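PDB 6BWE: putative fimbrial associated sortase-like protein from Corynebacterium diphtheriae, which probably acts as a class C sortase, a cysteine transpeptidase whose extracellular domain, crystallised here, cross-links pilin subunits into pili. Local coordinates for residues Pro76-Ile81 against Ile92-Asp97; Glu32-Tyr37 against Leu65-Pro70; Pro147-Val152 against Pro210-Leu215; Ala88-Tyr93 against His103-Leu108; Thr156-Val161 against His204-Asp209. The protein carries 2 engineered substitutions. All blocks are in the same frame, centred on the assembly; numbering follows the deposited sequence. Where two conformers were deposited one is given.

Overall arrangement
Four of the five contacts build or edge the sortase beta-sheet; interaction 2 packs helix 24-39 on the turn after helix 59-66, outside the sheet. Interactions 1 and 4 lie nearest the chain centre, about 5 Å apart between centres, and share Ile92 and Tyr93 of strand 88-94: antiparallel with a bulge on one flank, parallel on the other, with aliphatic side chains inside. Interaction 2 is also buried but small, made of van der Waals contacts. Interactions 3 and 5 are surface contacts, about 8 Å apart between centres, and both reach the neighbouring strands 147-152 and 155-167. Their chemistry is more polar: a tyrosine hydroxyl grips the C-terminal tail in one, and waters and charged side chains line the other.

Interaction 1: residues Pro76-Ile81 against Ile92-Asp97; sequences PVIASI and IYHGTD
The His94 imidazole has Ile78 CG2 over one face, 3.5 Å from the ring centroid and 20° off its normal, a CH-pi contact displaced toward the rim. Pro76 CG sits at the edge of the same ring, 3.9 Å from His94 CE1, and Tyr64 meets it edge-to-face. The Tyr93 ring has water 1 at its edge, in plane, while Val77 CG2 approaches obliquely. Together these groups flank a classic beta bulge in the antiparallel hairpin of strands 77-83 and 88-94 in the sortase sheet. Ile78 and Ala79 both face Ile92: Ile78 N donates to Ile92 O at 2.8 Å, nearly along the C=O axis, and Ile92 N donates to Ala79 O in the carbonyl plane. The bulge turns the Ile78 side chain toward the partner strand. Its CG1, crowded between backbone N and carbonyl carbon (chi1 59°), packs on Ile92 CG2, while CG2 beside the backbone N reaches the imidazole. Ile92 CD1 lies between Ala79 CB and Ile81 CB on the buried face. Where the strands part, water 1 bridges them, donating to Pro76 O at 2.7 Å and accepting from His94 N at 3.0 Å.

Interaction 2: residues Glu32-Tyr37 against Leu65-Pro70; sequences EAARQY and LQQLNP
Gln67 leaves the backbone with CG anti to the carbonyl carbon and folds again at chi2 (-60°), so that the bent chain lays its amide against helix 24-39. Tyr37, with CG anti to its backbone N (chi1 170°), brings its CB and ring base against the glutamine chain, which it crosses obliquely, the ring and amide planes 28° apart. Gln67 CG thus packs 3.9 Å from both Tyr37 CB and Tyr37 CG. Further up the helix, Gln67 OE1 lies 3.5 Å from Ala33 CB. At the next residue of the helix, Ala34 CB meets Leu68 CD2 at 4.0 Å. The residues from Gln66 to Asn69 form a type II beta turn that ends helix 59-66; Leu68 takes a left-handed backbone conformation there, and the turn presents Gln67 and Leu68 to the neighbouring helix. Small alanines on that helix face allow the approach. Leu68 also reaches Val30, one turn earlier on the same helix, and Tyr37 packs on Pro60 of the second subunit. Gln67 NE2 donates to Asp63 OD2, which fixes the rotation of the amide and turns OE1 toward the helix. There OE1 faces Ala33 O at 3.3 Å, two acceptors side by side, while Ala33 O takes the helical N-H of Tyr37. The contact is therefore held by dispersion, and the oxygen pair probably adds slight repulsion.

Interaction 3: residues Pro147-Val152 against Pro210-Leu215; sequences PIYITV and PNDPNL
Tyr149 projects from strand 147-152 toward the C-terminal tail, its CB carrying CG anti to the carbonyl carbon (chi1 -57°). Next along the ring, CD1 meets Leu215 CD2 at 3.9 Å, the leucine crossing at about a right angle. Farther out, CE1 comes 3.4 Å from Asp212 OD1, which sits at the ring edge in plane; across the ring, CE2 lies 3.7 Å from Asn214 CB. This tail closes over strand 147-152 of the sortase beta-sheet, which lies between strands 77-83 and 155-167, through an Asx turn, in which Asp212 OD2 accepts from Asn214 N, inside a type I turn from Asp212 to Leu215. At the tip, the Tyr149 hydroxyl is gripped twice: OH donates to Asp212 OD1 at 2.6 Å, tip to tip and above the carboxylate plane, and accepts from Asn214 ND2 at 2.9 Å along a nearly straight line (170°), with OH in the amide plane. Asp212 OD1 also forms a salt bridge with Lys158 NZ of the adjacent strand, which would probably stabilise the ionised carboxylate.

Interaction 4: residues Ala88-Tyr93 against His103-Leu108; sequences AHLPIY and HGLGHL
Leu90 and Leu105 cross at about a right angle, Leu90 CB resting 3.8 Å from Leu105 CD1 while its own CD1 touches both Leu105 methyls. Ile92 meets the base of the same leucine obliquely, CG1 against Leu105 CB at 4.1 Å. Ile92 and Leu105 put their side chains on one face of the sheet, whereas Tyr93 goes to the other, and its ring turns an edge to the partner backbone. Leu105 O and Gly104 CA lie near that ring plane, Gly104 CA 4.3 Å from Tyr93 CE2, where the glycine has no side chain to crowd the edge. The strands run parallel in a beta-alpha-beta unit, with Ile92 abreast of Leu105 and Tyr93 of Gly106. Leu105 N donates to Pro91 O at 2.9 Å, Tyr93 N to Leu105 O at 3.0 Å, and His107 N to Tyr93 O at 3.0 Å. Water 2 joins Tyr93 OH to His103 O just before strand 105-107 begins. The Leu105 side chain lies about 7 Å from that of His127, predicted to be catalytic. Helix 98-103 forms the connection; strand 77-83 flanks strand 88-94, and strand 123-125 takes the other edge of 105-107, packing Ile124 against Leu105 and Ile92.

Interaction 5: residues Thr156-Val161 against His204-Asp209; sequences TLKYEV and HRVDLD
Water 4 is gripped by three bonds: it accepts from Lys158 N at 2.9 Å and Arg205 NE at 2.9 Å and donates to Val206 O at 2.7 Å. It lies in the guanidinium plane, bridging the two strands where they splay. Close by, Val206 N donates to Lys158 O at 3.0 Å, from above the carbonyl plane. Farther along, the antiparallel pair Glu160 and His204 is bonded both ways, Glu160 N to His204 O at 2.8 Å and His204 N to Glu160 O at 3.0 Å. Arg205, bent at chi2 (81°), lays CD over the face of the Tyr159 ring, 4.0 Å from its centroid, in a CH-pi contact. Its guanidinium then receives Leu157 CD2 over one face, and its NH1 reaches Asp182, which also takes the Tyr159 hydroxyl. On the other face of the sheet the extended Lys158 chain runs past Val206, CG to CG2 at 3.6 Å. Glu160 and His204 lie side by side there. His204 ND1 bonds to Asp162 OD2, and two acidic neighbours would probably favour a protonated imidazole. In the sortase sheet, strand 155-167 stands between 198-206 and 147-152, where Ile148 and Ile150 pair with Tyr159 and Leu157, and the tail after 206 folds Leu208 over Thr156 toward Tyr149.

Interaction 1: residues Pro76-Ile81 against Ile92-Asp97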
# COMPACT_ATOMS: atom_id res chain seq x y z
N PRO A 76 0.62 2.31 22.50
CA PRO A 76 1.30 3.59 22.66
C PRO A 76 0.64 4.73 21.91
O PRO A 76 0.08 4.54 20.83
CB PRO A 76 2.66 3.33 22.05
CG PRO A 76 2.38 2.31 21.01
CD PRO A 76 1.40 1.39 21.65
N VAL A 77 0.74 5.91 22.49
CA VAL A 77 0.43 7.14 21.74
C VAL A 77 1.60 7.34 20.77
O VAL A 77 2.74 7.59 21.21
CB VAL A 77 0.32 8.35 22.68
CG1 VAL A 77 0.14 9.62 21.84
CG2 VAL A 77 -0.86 8.18 23.63
N ILE A 78 1.32 7.25 19.47
CA ILE A 78 2.40 7.35 18.48
C ILE A 78 2.73 8.81 18.14
O ILE A 78 3.83 9.10 17.72
CB ILE A 78 2.17 6.51 17.21
CG1 ILE A 78 0.90 6.88 16.45
CG2 ILE A 78 2.10 5.05 17.59
CD1 ILE A 78 0.83 6.28 15.05
N ALA A 79 1.76 9.70 18.29
CA ALA A 79 1.90 11.12 18.04
C ALA A 79 0.70 11.83 18.62
O ALA A 79 -0.28 11.21 19.00
CB ALA A 79 2.02 11.42 16.54
N SER A 80 0.78 13.15 18.75
CA SER A 80 -0.40 13.90 19.10
C SER A 80 -0.59 15.01 18.07
O SER A 80 0.34 15.36 17.34
CB SER A 80 -0.32 14.49 20.52
OG SER A 80 0.80 15.33 20.63
N ILE A 81 -1.82 15.50 17.99
CA ILE A 81 -2.19 16.50 17.04
C ILE A 81 -2.83 17.65 17.77
O ILE A 81 -3.57 17.43 18.71
CB ILE A 81 -3.08 15.90 15.93
CG1 ILE A 81 -3.32 16.90 14.81
CG2 ILE A 81 -4.43 15.45 16.45
CD1 ILE A 81 -3.73 16.25 13.50
N ILE A 92 -2.84 10.18 18.90
CA ILE A 92 -2.96 9.30 17.75
C ILE A 92 -2.35 7.94 18.15
O ILE A 92 -1.27 7.91 18.72
CB ILE A 92 -2.25 9.87 16.53
CG1 ILE A 92 -2.80 11.28 16.16
CG2 ILE A 92 -2.43 8.90 15.36
CD1 ILE A 92 -1.87 12.11 15.27
N TYR A 93 -3.03 6.85 17.79
CA TYR A 93 -2.60 5.49 18.03
C TYR A 93 -2.42 4.75 16.73
O TYR A 93 -2.93 5.17 15.70
CB TYR A 93 -3.66 4.77 18.85
CG TYR A 93 -3.91 5.40 20.20
CD1 TYR A 93 -3.17 5.05 21.29
CD2 TYR A 93 -4.89 6.38 20.36
CE1 TYR A 93 -3.40 5.62 22.54
CE2 TYR A 93 -5.13 6.97 21.61
CZ TYR A 93 -4.38 6.58 22.69
OH TYR A 93 -4.57 7.18 23.92
N HIS A 94 -1.69 3.63 16.78
CA HIS A 94 -1.67 2.73 15.64
C HIS A 94 -3.07 2.19 15.34
O HIS A 94 -3.80 1.82 16.23
CB HIS A 94 -0.84 1.48 15.90
CG HIS A 94 0.62 1.71 16.05
ND1 HIS A 94 1.24 1.62 17.27
CD2 HIS A 94 1.61 1.85 15.14
CE1 HIS A 94 2.54 1.77 17.11
NE2 HIS A 94 2.79 1.94 15.84
N GLY A 95 -3.42 2.11 14.06
CA GLY A 95 -4.60 1.41 13.63
C GLY A 95 -5.90 2.14 13.86
O GLY A 95 -5.94 3.29 14.38
N THR A 96 -6.98 1.43 13.55
CA THR A 96 -8.33 1.99 13.59
C THR A 96 -9.29 0.98 14.21
O THR A 96 -10.43 0.88 13.79
CB THR A 96 -8.81 2.41 12.16
OG1 THR A 96 -8.66 1.30 11.26
CG2 THR A 96 -8.01 3.54 11.67
N ASP A 97 -8.84 0.29 15.27
CA ASP A 97 -9.75 -0.54 16.06
C ASP A 97 -10.90 0.30 16.65
O ASP A 97 -10.76 1.48 16.98
CB ASP A 97 -9.05 -1.24 17.23
CG ASP A 97 -8.01 -2.26 16.79
OD1 ASP A 97 -8.06 -2.77 15.65
OD2 ASP A 97 -7.14 -2.56 17.64
O HOH W 1 -0.81 2.48 19.40

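Interaction 2: residues Glu32-Tyr37 against Leu65-Pro70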
# COMPACT_ATOMS: atom_id res chain seq x y z
N GLU A 32 14.08 7.90 12.45
CA GLU A 32 14.72 7.31 11.31
C GLU A 32 14.08 5.97 10.95
O GLU A 32 13.82 5.69 9.78
CB GLU A 32 16.23 7.14 11.55
CG GLU A 32 17.03 8.39 11.15
CD GLU A 32 17.00 8.62 9.64
OE1 GLU A 32 17.62 7.82 8.89
OE2 GLU A 32 16.31 9.58 9.19
N ALA A 33 13.85 5.14 11.96
CA ALA A 33 13.19 3.85 11.71
C ALA A 33 11.82 4.04 11.07
O ALA A 33 11.42 3.25 10.20
CB ALA A 33 13.06 3.05 12.99
N ALA A 34 11.08 5.05 11.51
CA ALA A 34 9.75 5.29 10.93
C ALA A 34 9.80 5.83 9.51
O ALA A 34 8.93 5.51 8.68
CB ALA A 34 8.97 6.25 11.78
N ARG A 35 10.77 6.66 9.22
CA ARG A 35 11.02 7.08 7.83
C ARG A 35 11.38 5.89 6.92
O ARG A 35 10.90 5.81 5.80
CB ARG A 35 12.14 8.11 7.74
CG ARG A 35 11.80 9.45 8.30
CD ARG A 35 13.00 10.39 8.23
NE ARG A 35 12.75 11.47 9.16
CZ ARG A 35 13.45 11.76 10.27
NH1 ARG A 35 14.54 11.08 10.62
NH2 ARG A 35 13.04 12.78 11.01
N GLN A 36 12.21 4.98 7.41
CA GLN A 36 12.51 3.74 6.68
C GLN A 36 11.22 2.89 6.44
O GLN A 36 10.97 2.40 5.30
CB GLN A 36 13.54 2.91 7.44
CG GLN A 36 13.83 1.57 6.77
CD GLN A 36 14.94 0.77 7.41
OE1 GLN A 36 15.99 0.51 6.80
NE2 GLN A 36 14.70 0.33 8.61
N TYR A 37 10.41 2.73 7.48
CA TYR A 37 9.12 2.05 7.37
C TYR A 37 8.30 2.70 6.25
O TYR A 37 7.78 2.00 5.35
CB TYR A 37 8.35 2.03 8.70
CG TYR A 37 6.94 1.53 8.53
CD1 TYR A 37 6.63 0.20 8.60
CD2 TYR A 37 5.92 2.42 8.18
CE1 TYR A 37 5.35 -0.26 8.36
CE2 TYR A 37 4.63 1.98 7.94
CZ TYR A 37 4.34 0.65 8.03
OH TYR A 37 3.04 0.24 7.79
N LEU A 65 3.49 -1.95 14.09
CA LEU A 65 3.21 -1.79 15.50
C LEU A 65 4.46 -1.52 16.33
O LEU A 65 4.35 -0.86 17.36
CB LEU A 65 2.48 -3.02 16.03
CG LEU A 65 1.06 -3.21 15.52
CD1 LEU A 65 0.49 -4.48 16.12
CD2 LEU A 65 0.14 -2.03 15.77
N GLN A 66 5.62 -1.99 15.89
CA GLN A 66 6.89 -1.65 16.53
C GLN A 66 7.32 -0.19 16.28
O GLN A 66 8.17 0.34 17.00
CB GLN A 66 7.98 -2.60 16.05
CG GLN A 66 7.71 -4.04 16.38
CD GLN A 66 8.84 -4.92 15.85
OE1 GLN A 66 10.00 -4.72 16.22
NE2 GLN A 66 8.52 -5.84 14.96
N GLN A 67 6.76 0.46 15.25
CA GLN A 67 7.23 1.81 14.91
C GLN A 67 6.62 2.81 15.89
O GLN A 67 5.49 2.62 16.36
CB GLN A 67 6.90 2.21 13.50
CG GLN A 67 7.44 1.24 12.43
CD GLN A 67 8.96 1.11 12.45
OE1 GLN A 67 9.68 2.06 12.79
NE2 GLN A 67 9.46 -0.07 12.03
N LEU A 68 7.37 3.87 16.15
CA LEU A 68 6.99 4.91 17.08
C LEU A 68 6.65 4.35 18.47
O LEU A 68 5.76 4.87 19.14
CB LEU A 68 5.88 5.79 16.51
CG LEU A 68 6.18 6.43 15.15
CD1 LEU A 68 4.97 7.17 14.65
CD2 LEU A 68 7.36 7.36 15.23
N ASN A 69 7.37 3.33 18.89
CA ASN A 69 7.05 2.60 20.13
C ASN A 69 8.30 1.97 20.73
O ASN A 69 8.37 0.74 20.92
CB ASN A 69 6.01 1.56 19.78
CG ASN A 69 5.52 0.75 20.95
OD1 ASN A 69 5.61 1.16 22.12
ND2 ASN A 69 4.92 -0.41 20.63
N PRO A 70 9.30 2.80 21.04
CA PRO A 70 10.55 2.25 21.59
C PRO A 70 10.34 1.69 23.00
O PRO A 70 11.05 0.82 23.41
CB PRO A 70 11.46 3.50 21.67
CG PRO A 70 10.51 4.60 21.85
CD PRO A 70 9.39 4.25 20.90

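Interaction 3: residues Pro147-Val152 against Pro210-Leu215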
# COMPACT_ATOMS: atom_id res chain seq x y z
N PRO A 147 -3.79 26.03 10.69
CA PRO A 147 -2.64 25.17 10.97
C PRO A 147 -3.00 23.89 11.75
O PRO A 147 -3.96 23.87 12.55
CB PRO A 147 -1.77 26.06 11.84
CG PRO A 147 -2.76 26.85 12.62
CD PRO A 147 -3.86 27.14 11.65
N ILE A 148 -2.23 22.86 11.49
CA ILE A 148 -2.30 21.57 12.19
C ILE A 148 -0.89 21.24 12.64
O ILE A 148 0.03 21.32 11.83
CB ILE A 148 -2.79 20.47 11.24
CG1 ILE A 148 -4.25 20.75 10.80
CG2 ILE A 148 -2.68 19.09 11.87
CD1 ILE A 148 -4.63 20.00 9.54
N TYR A 149 -0.71 20.90 13.92
CA TYR A 149 0.62 20.58 14.46
C TYR A 149 0.67 19.11 14.90
O TYR A 149 -0.16 18.69 15.70
CB TYR A 149 0.94 21.46 15.66
CG TYR A 149 0.88 22.94 15.35
CD1 TYR A 149 2.01 23.65 14.98
CD2 TYR A 149 -0.33 23.62 15.39
CE1 TYR A 149 1.95 25.03 14.72
CE2 TYR A 149 -0.41 24.98 15.10
CZ TYR A 149 0.73 25.68 14.76
OH TYR A 149 0.63 27.03 14.46
N ILE A 150 1.67 18.36 14.44
CA ILE A 150 1.84 16.98 14.84
C ILE A 150 3.10 16.93 15.68
O ILE A 150 4.14 17.39 15.24
CB ILE A 150 1.95 16.03 13.63
CG1 ILE A 150 0.60 15.97 12.92
CG2 ILE A 150 2.34 14.63 14.13
CD1 ILE A 150 0.62 15.22 11.64
N THR A 151 2.98 16.39 16.88
CA THR A 151 4.14 16.18 17.71
C THR A 151 4.44 14.69 17.76
O THR A 151 3.58 13.90 18.07
CB THR A 151 3.94 16.75 19.11
OG1 THR A 151 3.63 18.16 18.99
CG2 THR A 151 5.19 16.62 19.93
N VAL A 152 5.69 14.34 17.44
CA VAL A 152 6.08 12.93 17.35
C VAL A 152 7.54 12.83 17.76
O VAL A 152 8.39 13.59 17.27
CB VAL A 152 5.76 12.34 15.94
CG1 VAL A 152 6.39 13.17 14.82
CG2 VAL A 152 6.15 10.89 15.84
N PRO A 210 9.76 28.80 15.26
CA PRO A 210 10.08 28.36 16.64
C PRO A 210 9.30 29.09 17.76
O PRO A 210 9.04 28.48 18.80
CB PRO A 210 11.59 28.65 16.76
CG PRO A 210 12.10 28.61 15.36
CD PRO A 210 10.98 29.14 14.50
N ASN A 211 8.95 30.37 17.53
CA ASN A 211 8.13 31.19 18.45
C ASN A 211 6.60 31.19 18.19
O ASN A 211 5.88 32.00 18.78
CB ASN A 211 8.63 32.65 18.46
CG ASN A 211 9.97 32.81 19.17
OD1 ASN A 211 10.72 31.85 19.36
ND2 ASN A 211 10.26 34.04 19.56
N ASP A 212 6.11 30.28 17.34
CA ASP A 212 4.68 30.18 17.00
C ASP A 212 3.87 30.10 18.30
O ASP A 212 4.08 29.15 19.10
CB ASP A 212 4.46 28.93 16.11
CG ASP A 212 3.03 28.81 15.57
OD1 ASP A 212 2.89 28.30 14.43
OD2 ASP A 212 2.06 29.19 16.26
N PRO A 213 2.94 31.06 18.53
CA PRO A 213 2.11 31.06 19.76
C PRO A 213 1.59 29.67 20.17
O PRO A 213 1.64 29.32 21.35
CB PRO A 213 0.94 31.97 19.41
CG PRO A 213 1.48 32.90 18.37
CD PRO A 213 2.54 32.15 17.61
N ASN A 214 1.17 28.88 19.18
CA ASN A 214 0.51 27.59 19.41
C ASN A 214 1.38 26.48 19.99
O ASN A 214 0.83 25.47 20.45
CB ASN A 214 -0.14 27.09 18.11
CG ASN A 214 -1.23 28.03 17.60
OD1 ASN A 214 -2.10 28.47 18.37
ND2 ASN A 214 -1.21 28.34 16.30
N LEU A 215 2.70 26.62 19.98
CA LEU A 215 3.60 25.55 20.46
C LEU A 215 3.63 25.40 22.00
O LEU A 215 2.93 26.08 22.77
CB LEU A 215 5.02 25.75 19.90
CG LEU A 215 5.13 25.76 18.37
CD1 LEU A 215 6.55 26.06 17.92
CD2 LEU A 215 4.63 24.45 17.79
OXT LEU A 215 4.35 24.55 22.53

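Interaction 4: residues Ala88-Tyr93 against His103-Leu108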
# COMPACT_ATOMS: atom_id res chain seq x y z
N ALA A 88 -8.72 21.46 19.40
CA ALA A 88 -8.61 20.01 19.47
C ALA A 88 -7.15 19.69 19.78
O ALA A 88 -6.27 20.25 19.15
CB ALA A 88 -9.01 19.40 18.14
N HIS A 89 -6.93 18.88 20.81
CA HIS A 89 -5.60 18.35 21.14
C HIS A 89 -5.78 16.90 21.53
O HIS A 89 -6.37 16.57 22.57
CB HIS A 89 -4.88 19.12 22.25
CG HIS A 89 -3.52 18.56 22.57
ND1 HIS A 89 -2.52 18.44 21.61
CD2 HIS A 89 -3.01 18.05 23.71
CE1 HIS A 89 -1.45 17.90 22.16
NE2 HIS A 89 -1.72 17.64 23.43
N LEU A 90 -5.33 16.02 20.64
CA LEU A 90 -5.71 14.61 20.70
C LEU A 90 -4.53 13.65 20.44
O LEU A 90 -3.64 13.98 19.66
CB LEU A 90 -6.80 14.32 19.67
CG LEU A 90 -8.15 15.01 19.85
CD1 LEU A 90 -9.03 14.85 18.65
CD2 LEU A 90 -8.83 14.40 21.03
N PRO A 91 -4.55 12.48 21.11
CA PRO A 91 -3.58 11.43 20.85
C PRO A 91 -3.91 10.66 19.56
O PRO A 91 -5.10 10.48 19.20
CB PRO A 91 -3.69 10.54 22.10
CG PRO A 91 -5.10 10.69 22.54
CD PRO A 91 -5.50 12.10 22.17
N ILE A 92 -2.84 10.18 18.90
CA ILE A 92 -2.96 9.30 17.75
C ILE A 92 -2.35 7.94 18.15
O ILE A 92 -1.27 7.91 18.72
CB ILE A 92 -2.25 9.87 16.53
CG1 ILE A 92 -2.80 11.28 16.16
CG2 ILE A 92 -2.43 8.90 15.36
CD1 ILE A 92 -1.87 12.11 15.27
N TYR A 93 -3.03 6.85 17.79
CA TYR A 93 -2.60 5.49 18.03
C TYR A 93 -2.42 4.75 16.73
O TYR A 93 -2.93 5.17 15.70
CB TYR A 93 -3.66 4.77 18.85
CG TYR A 93 -3.91 5.40 20.20
CD1 TYR A 93 -3.17 5.05 21.29
CD2 TYR A 93 -4.89 6.38 20.36
CE1 TYR A 93 -3.40 5.62 22.54
CE2 TYR A 93 -5.13 6.97 21.61
CZ TYR A 93 -4.38 6.58 22.69
OH TYR A 93 -4.57 7.18 23.92
N HIS A 103 -11.50 6.53 22.08
CA HIS A 103 -10.63 7.26 22.99
C HIS A 103 -9.61 8.19 22.37
O HIS A 103 -8.92 8.92 23.09
CB HIS A 103 -9.92 6.26 23.91
CG HIS A 103 -10.86 5.40 24.69
ND1 HIS A 103 -11.57 5.89 25.77
CD2 HIS A 103 -11.25 4.12 24.51
CE1 HIS A 103 -12.33 4.91 26.25
NE2 HIS A 103 -12.15 3.83 25.51
N GLY A 104 -9.46 8.18 21.04
CA GLY A 104 -8.59 9.14 20.40
C GLY A 104 -8.65 8.95 18.90
O GLY A 104 -9.65 8.46 18.35
N LEU A 105 -7.55 9.26 18.23
CA LEU A 105 -7.48 9.16 16.79
C LEU A 105 -6.74 7.91 16.40
O LEU A 105 -5.87 7.43 17.11
CB LEU A 105 -6.80 10.39 16.21
CG LEU A 105 -7.52 11.71 16.56
CD1 LEU A 105 -6.69 12.89 16.10
CD2 LEU A 105 -8.94 11.79 16.01
N GLY A 106 -7.12 7.37 15.25
CA GLY A 106 -6.49 6.22 14.68
C GLY A 106 -5.68 6.54 13.43
O GLY A 106 -6.14 7.28 12.54
N HIS A 107 -4.50 5.96 13.33
CA HIS A 107 -3.71 6.08 12.11
C HIS A 107 -4.14 4.96 11.16
O HIS A 107 -4.22 3.81 11.58
CB HIS A 107 -2.21 6.02 12.40
CG HIS A 107 -1.39 5.90 11.17
ND1 HIS A 107 -0.95 4.68 10.69
CD2 HIS A 107 -1.00 6.83 10.26
CE1 HIS A 107 -0.30 4.88 9.55
NE2 HIS A 107 -0.35 6.17 9.26
N LEU A 108 -4.43 5.31 9.90
CA LEU A 108 -4.87 4.32 8.93
C LEU A 108 -3.69 3.53 8.36
O LEU A 108 -2.89 4.05 7.59
CB LEU A 108 -5.68 5.00 7.83
CG LEU A 108 -6.55 4.17 6.90
CD1 LEU A 108 -7.41 3.14 7.61
CD2 LEU A 108 -7.42 5.12 6.09
O HOH W 2 -6.81 8.38 24.89

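Interaction 5: residues Thr156-Val161 against His204-Asp209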
# COMPACT_ATOMS: atom_id res chain seq x y z
N THR A 156 8.02 18.74 16.41
CA THR A 156 6.73 19.22 16.00
C THR A 156 6.77 19.56 14.50
O THR A 156 7.68 20.25 14.03
CB THR A 156 6.27 20.39 16.86
OG1 THR A 156 6.13 19.92 18.20
CG2 THR A 156 4.89 20.90 16.40
N LEU A 157 5.77 19.06 13.78
CA LEU A 157 5.61 19.29 12.34
C LEU A 157 4.37 20.15 12.15
O LEU A 157 3.34 19.87 12.77
CB LEU A 157 5.43 17.96 11.60
CG LEU A 157 6.29 16.76 11.98
CD1 LEU A 157 5.98 15.56 11.09
CD2 LEU A 157 7.74 17.13 11.85
N LYS A 158 4.44 21.14 11.26
CA LYS A 158 3.35 22.03 11.01
C LYS A 158 2.82 21.78 9.61
O LYS A 158 3.58 21.63 8.66
CB LYS A 158 3.76 23.50 11.19
CG LYS A 158 2.61 24.48 11.07
CD LYS A 158 3.10 25.94 11.27
CE LYS A 158 1.93 26.90 11.11
NZ LYS A 158 2.33 28.33 11.25
N TYR A 159 1.51 21.69 9.52
CA TYR A 159 0.81 21.54 8.25
C TYR A 159 -0.20 22.66 8.13
O TYR A 159 -0.64 23.20 9.15
CB TYR A 159 0.11 20.17 8.20
CG TYR A 159 1.12 19.06 8.07
CD1 TYR A 159 1.41 18.52 6.82
CD2 TYR A 159 1.80 18.56 9.19
CE1 TYR A 159 2.38 17.53 6.67
CE2 TYR A 159 2.78 17.57 9.05
CZ TYR A 159 3.05 17.06 7.79
OH TYR A 159 4.01 16.10 7.59
N GLU A 160 -0.58 22.98 6.90
CA GLU A 160 -1.58 24.00 6.65
C GLU A 160 -2.67 23.45 5.72
O GLU A 160 -2.36 22.90 4.68
CB GLU A 160 -0.86 25.23 6.06
CG GLU A 160 -1.74 26.20 5.33
CD GLU A 160 -0.98 27.41 4.81
OE1 GLU A 160 0.03 27.84 5.44
OE2 GLU A 160 -1.40 27.93 3.76
N VAL A 161 -3.93 23.66 6.08
CA VAL A 161 -5.06 23.08 5.35
C VAL A 161 -5.18 23.67 3.97
O VAL A 161 -5.13 24.89 3.82
CB VAL A 161 -6.41 23.27 6.10
CG1 VAL A 161 -7.58 22.72 5.28
CG2 VAL A 161 -6.36 22.57 7.46
N HIS A 204 -0.77 20.51 3.84
CA HIS A 204 0.58 20.32 3.34
C HIS A 204 1.57 20.88 4.35
O HIS A 204 1.25 21.79 5.09
CB HIS A 204 0.77 20.96 1.94
CG HIS A 204 0.56 22.45 1.92
ND1 HIS A 204 -0.68 23.02 1.72
CD2 HIS A 204 1.42 23.47 2.15
CE1 HIS A 204 -0.57 24.34 1.82
NE2 HIS A 204 0.69 24.63 2.08
N ARG A 205 2.78 20.33 4.34
CA ARG A 205 3.81 20.72 5.28
C ARG A 205 4.24 22.17 5.03
O ARG A 205 4.35 22.59 3.89
CB ARG A 205 5.00 19.80 5.11
CG ARG A 205 6.11 19.98 6.13
CD ARG A 205 5.82 19.28 7.45
NE ARG A 205 7.02 19.36 8.28
CZ ARG A 205 8.09 18.57 8.18
NH1 ARG A 205 8.14 17.53 7.36
NH2 ARG A 205 9.11 18.80 8.99
N VAL A 206 4.48 22.91 6.10
CA VAL A 206 4.97 24.28 6.00
C VAL A 206 6.05 24.46 7.04
O VAL A 206 6.15 23.67 7.99
CB VAL A 206 3.85 25.34 6.19
CG1 VAL A 206 2.85 25.26 5.06
CG2 VAL A 206 3.16 25.22 7.55
N ASP A 207 6.85 25.51 6.88
CA ASP A 207 7.91 25.79 7.85
C ASP A 207 7.27 26.16 9.18
O ASP A 207 6.20 26.77 9.23
CB ASP A 207 8.81 26.96 7.38
CG ASP A 207 9.66 26.61 6.18
OD1 ASP A 207 9.87 25.41 5.87
OD2 ASP A 207 10.16 27.56 5.54
N LEU A 208 7.92 25.78 10.27
CA LEU A 208 7.43 26.04 11.60
C LEU A 208 8.21 27.20 12.21
O LEU A 208 9.42 27.06 12.37
CB LEU A 208 7.63 24.79 12.46
CG LEU A 208 7.33 24.98 13.95
CD1 LEU A 208 5.91 25.50 14.18
CD2 LEU A 208 7.56 23.66 14.66
N ASP A 209 7.56 28.30 12.57
CA ASP A 209 8.21 29.35 13.39
C ASP A 209 8.48 28.79 14.81
O ASP A 209 7.54 28.34 15.48
CB ASP A 209 7.37 30.62 13.49
CG ASP A 209 8.14 31.80 14.12
OD1 ASP A 209 8.56 31.73 15.31
OD2 ASP A 209 8.31 32.82 13.42
O HOH W 3 8.91 20.89 11.42
O HOH W 4 6.91 21.78 9.81
O HOH W 5 3.68 28.72 8.47